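Local coordinates for multiple antibiotic resistance protein MARR (Escherichia coli, PDB 1JGS) that represses the marRAB operon by binding its marO operator/promoter site, thereby controlling activation of antibiotic resistance and oxidative stress genes, at the interface of chains A and B. Numbering follows the deposited sequence. Chains: chain A/B, Multiple antibiotic resistance protein MARR.

The C-alpha centres of contacts 1 and 2 are about 12 Å apart, those of contacts 1 and 3 about 15 Å, and those of contacts 2 and 3 about 19 Å. Helix 126-134 contributes to all of them, from chain B in contacts 1 and 3 and from chain A in contact 2. Helix 8-27 enters contacts 1 and 2, and Val136 enters contacts 1 and 3. Phe2 and Lys135 recur in contacts 2 and 3 with the chains exchanged, as two-fold symmetry requires. Together they describe an intertwined dimer interface, built from both terminal regions and the loop before helix 126-134, that pairs two DNA-binding lobes.

Contact 1: the interface of chains A and B. Residues chain A 8-9, 12, 136; chain B 117-118, 126, 129.
A:Leu8 inserts its isobutyl group among B:Leu129, B:Val126 and B:Leu117, forming an apolar part of the dimer interface typical of MarR-family winged-helix repressors, in which the terminal helices join the subunits. Its two methyls divide the work. CD1 faces B:Leu129, whose CD2 lies 3.6 Å from A:Leu8 CD1, and the two side chains meet obliquely. CD2 turns to the other wall, with A:Leu8 CD2 at 3.9 Å from B:Val126 CG1 and likewise 3.9 Å from B:Leu117 CB; here the valine side chain runs nearly perpendicular to the leucine. A:Leu8 has CG opposite its own backbone N (chi1 180°), and chi2 of 63° turns CD1 toward B:Leu129 and CD2 toward B:Val126 and B:Leu117.

B:Leu117 uses both of its methyls as well. B:Leu117 CD1 meets A:Ile12 CD1 tip to tip at 4.2 Å, a looser touch, while B:Leu117 CD2 lies 4.0 Å from A:Val136 CG1. The other valine methyl, A:Val136 CG2, reaches B:Leu129 CD2 at 4.0 Å, and A:Val136 thereby bridges two of the residues around A:Leu8.

Further out, the backbone sets these positions. A:Leu8 begins helix 8-27, and A:Ile12, one turn on, follows it along the same side. B:Leu117 lies next to the end of helix 96-118, whereas B:Val126 and B:Leu129 belong to the first turn of helix 126-134. A:Val136 comes from the segment after its own helix 126-134.

Contact 2: the interface of chains A and B. Residues chain A 131, 134-135, 137-138; chain B 1-2, 11.
With chi1 at -72°, A:Lys134 sends CG away from its carbonyl carbon, and the chain then runs fully extended to NZ, which brings the ammonium group to the first residue of the modelled B chain. In this part of the MarR dimer interface the N-terminal residues of one subunit pack on the C-terminal helix of the other. A:Lys134 NZ donates a hydrogen bond of 2.8 Å to B:Leu1 O. The donor lies in the carbonyl plane with a C=O...N angle of 154°, a fairly straight approach that ties the N-terminal residues of chain B to helix 126-134 of chain A.

The aliphatic part of the same lysine does separate work. A:Lys134 CB sits over one face of the B:Phe2 ring, near the rim, at 3.7 Å from B:Phe2 CZ. Farther along, A:Lys134 CG lies 4.0 Å from B:Leu11 CD2, where the two side chains meet at a slant; B:Leu11 comes from helix 8-27 of the partner.

B:Phe2 also turns its edge to A:Tyr131. The rings are nearly perpendicular, their planes 78° apart and their centroids separated by 5.4 Å, and A:Tyr131 CE1 lies in the plane of the phenylalanine, which therefore points its CD2-CE2 edge at the tyrosine face near its CD1-CE1 rim. The ring has A:Lys134 CB on a face and A:Tyr131 and A:Lys135 CG along its edge, which probably limits its tilt. At the margin, B:Leu1 CD2 stops 4.3 Å from A:Pro138 CD.

Contact 3: the interface of chains A and B. Residues chain A 2, 120-121, 124; chain B 132, 135-136.
B:Lys135 reaches across to A:Asp124 in a salt-bridged part of the MarR dimer interface, each side-chain atom touching chain A on the way. B:Lys135 CB comes first, 3.9 Å from A:Leu121 CB. Next, B:Lys135 CG is 3.6 Å from A:Phe2 CZ, in the plane of the ring and at its edge, so the methylene abuts the rim rather than a face. The phenyl group and A:Leu121 lie on opposite flanks of the chain. A bend at chi3 of 71° then directs the end toward the aspartate. B:Lys135 CD is 3.6 Å from the carboxylate carbon A:Asp124 CG, and B:Lys135 CE passes A:Asp124 OD1 at 3.4 Å. At the tip, B:Lys135 NZ forms a short salt bridge and hydrogen bond of 2.5 Å to A:Asp124 OD1. The ammonium group uses the syn side of this oxygen, 20° out of the carboxylate plane; the proximity would be expected to stabilise both charges.

Beside the lysine, A:Leu121 and B:Val136 run side by side in the same direction. Their methyls pack tightly, A:Leu121 CD2 to B:Val136 CG2 at 3.3 Å. A:Asn120 brings its amide close to the carbonyl of B:Lys135, but as modelled its N-H does not aim at that oxygen, so no hydrogen bond is assigned.

In the fold, A:Asn120, A:Leu121 and A:Asp124 occupy the connection between helices 96-118 and 126-134, and this loop receives the C-terminal end of the partner's helix 126-134 and the residues just after it.

Contact 1: the interface of chains A and B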
loop_
_atom_site.group_PDB
_atom_site.type_symbol
_atom_site.label_atom_id
_atom_site.label_comp_id
_atom_site.label_asym_id
_atom_site.label_seq_id
_atom_site.Cartn_x
_atom_site.Cartn_y
_atom_site.Cartn_z
ATOM N N LEU A 8 -5.808 9.546 12.808
ATOM C CA LEU A 8 -5.746 9.742 11.360
ATOM C C LEU A 8 -4.982 8.643 10.613
ATOM O O LEU A 8 -5.516 8.026 9.675
ATOM C CB LEU A 8 -5.116 11.106 11.065
ATOM C CG LEU A 8 -4.925 11.568 9.625
ATOM C CD1 LEU A 8 -6.269 11.714 8.923
ATOM C CD2 LEU A 8 -4.193 12.900 9.647
ATOM N N GLY A 9 -3.737 8.407 11.031
ATOM C CA GLY A 9 -2.910 7.387 10.404
ATOM C C GLY A 9 -3.634 6.082 10.126
ATOM O O GLY A 9 -3.614 5.585 8.999
ATOM N N ILE A 12 -6.504 6.578 7.544
ATOM C CA ILE A 12 -5.977 6.669 6.183
ATOM C C ILE A 12 -5.657 5.244 5.719
ATOM O O ILE A 12 -5.890 4.885 4.562
ATOM C CB ILE A 12 -4.676 7.503 6.127
ATOM C CG1 ILE A 12 -4.979 8.972 6.427
ATOM C CG2 ILE A 12 -4.045 7.399 4.753
ATOM C CD1 ILE A 12 -3.726 9.846 6.492
ATOM N N VAL A 136 -2.768 18.071 3.781
ATOM C CA VAL A 136 -1.875 17.106 4.408
ATOM C C VAL A 136 -0.616 16.872 3.559
ATOM O O VAL A 136 0.441 16.528 4.089
ATOM C CB VAL A 136 -2.583 15.737 4.613
ATOM C CG1 VAL A 136 -1.579 14.694 5.073
ATOM C CG2 VAL A 136 -3.710 15.870 5.629
ATOM N N LEU B 117 1.645 14.645 9.935
ATOM C CA LEU B 117 0.448 14.644 9.096
ATOM C C LEU B 117 -0.482 15.792 9.451
ATOM O O LEU B 117 -1.097 16.414 8.580
ATOM C CB LEU B 117 -0.325 13.329 9.262
ATOM C CG LEU B 117 0.321 12.028 8.794
ATOM C CD1 LEU B 117 -0.601 10.855 9.103
ATOM C CD2 LEU B 117 0.601 12.124 7.301
ATOM N N THR B 118 -0.577 16.058 10.747
ATOM C CA THR B 118 -1.441 17.101 11.281
ATOM C C THR B 118 -0.733 18.447 11.395
ATOM O O THR B 118 -1.357 19.443 11.737
ATOM C CB THR B 118 -1.972 16.660 12.677
ATOM O OG1 THR B 118 -3.055 15.738 12.502
ATOM C CG2 THR B 118 -2.432 17.840 13.504
ATOM N N VAL B 126 -7.946 17.994 12.665
ATOM C CA VAL B 126 -7.867 16.542 12.313
ATOM C C VAL B 126 -9.162 15.741 12.526
ATOM O O VAL B 126 -9.415 14.751 11.862
ATOM C CB VAL B 126 -6.691 15.912 13.071
ATOM C CG1 VAL B 126 -6.286 14.581 12.455
ATOM C CG2 VAL B 126 -5.509 16.863 13.090
ATOM N N LEU B 129 -11.401 15.844 9.328
ATOM C CA LEU B 129 -10.910 14.945 8.298
ATOM C C LEU B 129 -11.199 13.524 8.755
ATOM O O LEU B 129 -11.675 12.693 7.980
ATOM C CB LEU B 129 -9.407 15.125 8.102
ATOM C CG LEU B 129 -8.715 14.193 7.077
ATOM C CD1 LEU B 129 -9.393 14.291 5.714
ATOM C CD2 LEU B 129 -7.236 14.578 6.973
#

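Contact 2: the interface of chains A and B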
loop_
_atom_site.group_PDB
_atom_site.type_symbol
_atom_site.label_atom_id
_atom_site.label_comp_id
_atom_site.label_asym_id
_atom_site.label_seq_id
_atom_site.Cartn_x
_atom_site.Cartn_y
_atom_site.Cartn_z
ATOM N N TYR A 131 -10.351 18.654 0.013
ATOM C CA TYR A 131 -9.691 19.871 0.438
ATOM C C TYR A 131 -8.750 19.587 1.599
ATOM O O TYR A 131 -7.553 19.861 1.515
ATOM C CB TYR A 131 -10.728 20.909 0.865
ATOM C CG TYR A 131 -10.113 22.170 1.413
ATOM C CD1 TYR A 131 -9.504 23.092 0.569
ATOM C CD2 TYR A 131 -10.104 22.419 2.785
ATOM C CE1 TYR A 131 -8.896 24.236 1.071
ATOM C CE2 TYR A 131 -9.498 23.561 3.305
ATOM C CZ TYR A 131 -8.893 24.466 2.439
ATOM O OH TYR A 131 -8.272 25.588 2.943
ATOM N N LYS A 134 -5.723 17.573 0.947
ATOM C CA LYS A 134 -4.669 18.295 0.240
ATOM C C LYS A 134 -3.789 19.005 1.249
ATOM O O LYS A 134 -2.569 19.033 1.100
ATOM C CB LYS A 134 -5.257 19.315 -0.743
ATOM C CG LYS A 134 -5.904 18.688 -1.972
ATOM C CD LYS A 134 -6.427 19.746 -2.934
ATOM C CE LYS A 134 -6.987 19.119 -4.200
ATOM N NZ LYS A 134 -7.364 20.158 -5.209
ATOM N N LYS A 135 -4.410 19.565 2.285
ATOM C CA LYS A 135 -3.676 20.277 3.325
ATOM C C LYS A 135 -2.706 19.367 4.067
ATOM O O LYS A 135 -1.910 19.831 4.885
ATOM C CB LYS A 135 -4.636 20.932 4.328
ATOM C CG LYS A 135 -5.510 22.025 3.734
ATOM C CD LYS A 135 -6.028 22.980 4.805
ATOM C CE LYS A 135 -4.902 23.872 5.346
ATOM N NZ LYS A 135 -5.334 24.826 6.428
ATOM N N LEU A 137 -0.726 17.077 2.249
ATOM C CA LEU A 137 0.393 16.840 1.335
ATOM C C LEU A 137 1.614 17.777 1.362
ATOM O O LEU A 137 2.762 17.314 1.413
ATOM C CB LEU A 137 -0.141 16.738 -0.101
ATOM C CG LEU A 137 -0.972 15.475 -0.320
ATOM C CD1 LEU A 137 -1.433 15.383 -1.749
ATOM C CD2 LEU A 137 -0.134 14.269 0.051
ATOM N N PRO A 138 1.397 19.097 1.324
ATOM C CA PRO A 138 2.568 19.979 1.347
ATOM C C PRO A 138 3.416 19.863 2.625
ATOM O O PRO A 138 2.911 19.347 3.644
ATOM C CB PRO A 138 1.950 21.368 1.173
ATOM C CG PRO A 138 0.612 21.221 1.835
ATOM C CD PRO A 138 0.145 19.873 1.343
ATOM O OXT PRO A 138 4.583 20.301 2.591
ATOM N N LEU B 1 -1.987 23.212 -6.435
ATOM C CA LEU B 1 -2.519 21.969 -5.807
ATOM C C LEU B 1 -3.969 22.199 -5.406
ATOM O O LEU B 1 -4.813 21.314 -5.565
ATOM C CB LEU B 1 -1.686 21.595 -4.574
ATOM C CG LEU B 1 -1.787 20.147 -4.069
ATOM C CD1 LEU B 1 -1.277 19.201 -5.135
ATOM C CD2 LEU B 1 -0.974 19.975 -2.789
ATOM N N PHE B 2 -4.258 23.389 -4.884
ATOM C CA PHE B 2 -5.621 23.737 -4.480
ATOM C C PHE B 2 -6.338 24.422 -5.633
ATOM O O PHE B 2 -7.413 24.993 -5.459
ATOM C CB PHE B 2 -5.617 24.662 -3.259
ATOM C CG PHE B 2 -5.206 23.983 -1.981
ATOM C CD1 PHE B 2 -3.890 23.565 -1.786
ATOM C CD2 PHE B 2 -6.138 23.755 -0.971
ATOM C CE1 PHE B 2 -3.507 22.931 -0.605
ATOM C CE2 PHE B 2 -5.764 23.120 0.215
ATOM C CZ PHE B 2 -4.448 22.709 0.397
ATOM N N LEU B 11 -6.003 11.256 -4.330
ATOM C CA LEU B 11 -5.592 11.986 -3.137
ATOM C C LEU B 11 -5.316 11.011 -1.993
ATOM O O LEU B 11 -4.327 11.158 -1.282
ATOM C CB LEU B 11 -6.657 13.006 -2.713
ATOM C CG LEU B 11 -6.802 14.268 -3.573
ATOM C CD1 LEU B 11 -7.923 15.159 -3.029
ATOM C CD2 LEU B 11 -5.489 15.019 -3.578
#

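Contact 3: the interface of chains A and B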
loop_
_atom_site.group_PDB
_atom_site.type_symbol
_atom_site.label_atom_id
_atom_site.label_comp_id
_atom_site.label_asym_id
_atom_site.label_seq_id
_atom_site.Cartn_x
_atom_site.Cartn_y
_atom_site.Cartn_z
ATOM N N PHE A 2 -18.144 5.903 15.000
ATOM C CA PHE A 2 -18.154 7.350 15.215
ATOM C C PHE A 2 -18.187 7.646 16.706
ATOM O O PHE A 2 -18.417 8.781 17.121
ATOM C CB PHE A 2 -19.364 8.003 14.538
ATOM C CG PHE A 2 -19.280 8.034 13.037
ATOM C CD1 PHE A 2 -19.378 6.859 12.292
ATOM C CD2 PHE A 2 -19.096 9.240 12.365
ATOM C CE1 PHE A 2 -19.295 6.884 10.901
ATOM C CE2 PHE A 2 -19.011 9.275 10.971
ATOM C CZ PHE A 2 -19.111 8.096 10.241
ATOM N N ASN A 120 -21.685 7.494 0.250
ATOM C CA ASN A 120 -22.376 8.009 1.420
ATOM C C ASN A 120 -21.889 9.307 2.047
ATOM O O ASN A 120 -22.575 9.866 2.896
ATOM C CB ASN A 120 -22.467 6.915 2.498
ATOM C CG ASN A 120 -21.173 6.141 2.671
ATOM O OD1 ASN A 120 -21.129 5.142 3.395
ATOM N ND2 ASN A 120 -20.111 6.597 2.009
ATOM N N LEU A 121 -20.737 9.823 1.653
ATOM C CA LEU A 121 -20.321 11.069 2.274
ATOM C C LEU A 121 -20.709 12.271 1.415
ATOM O O LEU A 121 -20.652 13.411 1.877
ATOM C CB LEU A 121 -18.811 11.059 2.560
ATOM C CG LEU A 121 -17.799 11.440 1.483
ATOM C CD1 LEU A 121 -17.944 12.915 1.100
ATOM C CD2 LEU A 121 -16.403 11.197 2.027
ATOM N N ASP A 124 -21.884 15.494 3.006
ATOM C CA ASP A 124 -20.773 16.213 3.626
ATOM C C ASP A 124 -19.892 16.800 2.540
ATOM O O ASP A 124 -19.137 17.759 2.770
ATOM C CB ASP A 124 -19.939 15.273 4.503
ATOM C CG ASP A 124 -20.834 14.450 5.415
ATOM O OD1 ASP A 124 -21.709 13.715 4.908
ATOM O OD2 ASP A 124 -20.648 14.552 6.646
ATOM N N LEU B 132 -15.021 12.743 8.291
ATOM C CA LEU B 132 -15.349 12.439 6.899
ATOM C C LEU B 132 -14.716 11.122 6.424
ATOM O O LEU B 132 -15.344 10.363 5.690
ATOM C CB LEU B 132 -14.909 13.587 5.985
ATOM C CG LEU B 132 -15.692 14.902 6.109
ATOM C CD1 LEU B 132 -15.147 15.934 5.137
ATOM C CD2 LEU B 132 -17.154 14.637 5.814
ATOM N N LYS B 135 -16.886 8.282 7.330
ATOM C CA LYS B 135 -18.078 8.167 6.497
ATOM C C LYS B 135 -17.795 7.439 5.190
ATOM O O LYS B 135 -18.715 7.137 4.428
ATOM C CB LYS B 135 -18.676 9.549 6.198
ATOM C CG LYS B 135 -19.198 10.283 7.423
ATOM C CD LYS B 135 -20.225 11.347 7.049
ATOM C CE LYS B 135 -21.547 10.711 6.596
ATOM N NZ LYS B 135 -22.603 11.703 6.186
ATOM N N VAL B 136 -16.524 7.154 4.930
ATOM C CA VAL B 136 -16.132 6.439 3.722
ATOM C C VAL B 136 -16.053 4.924 3.968
ATOM O O VAL B 136 -16.241 4.131 3.045
ATOM C CB VAL B 136 -14.745 6.920 3.211
ATOM C CG1 VAL B 136 -14.266 6.024 2.081
ATOM C CG2 VAL B 136 -14.826 8.367 2.740
#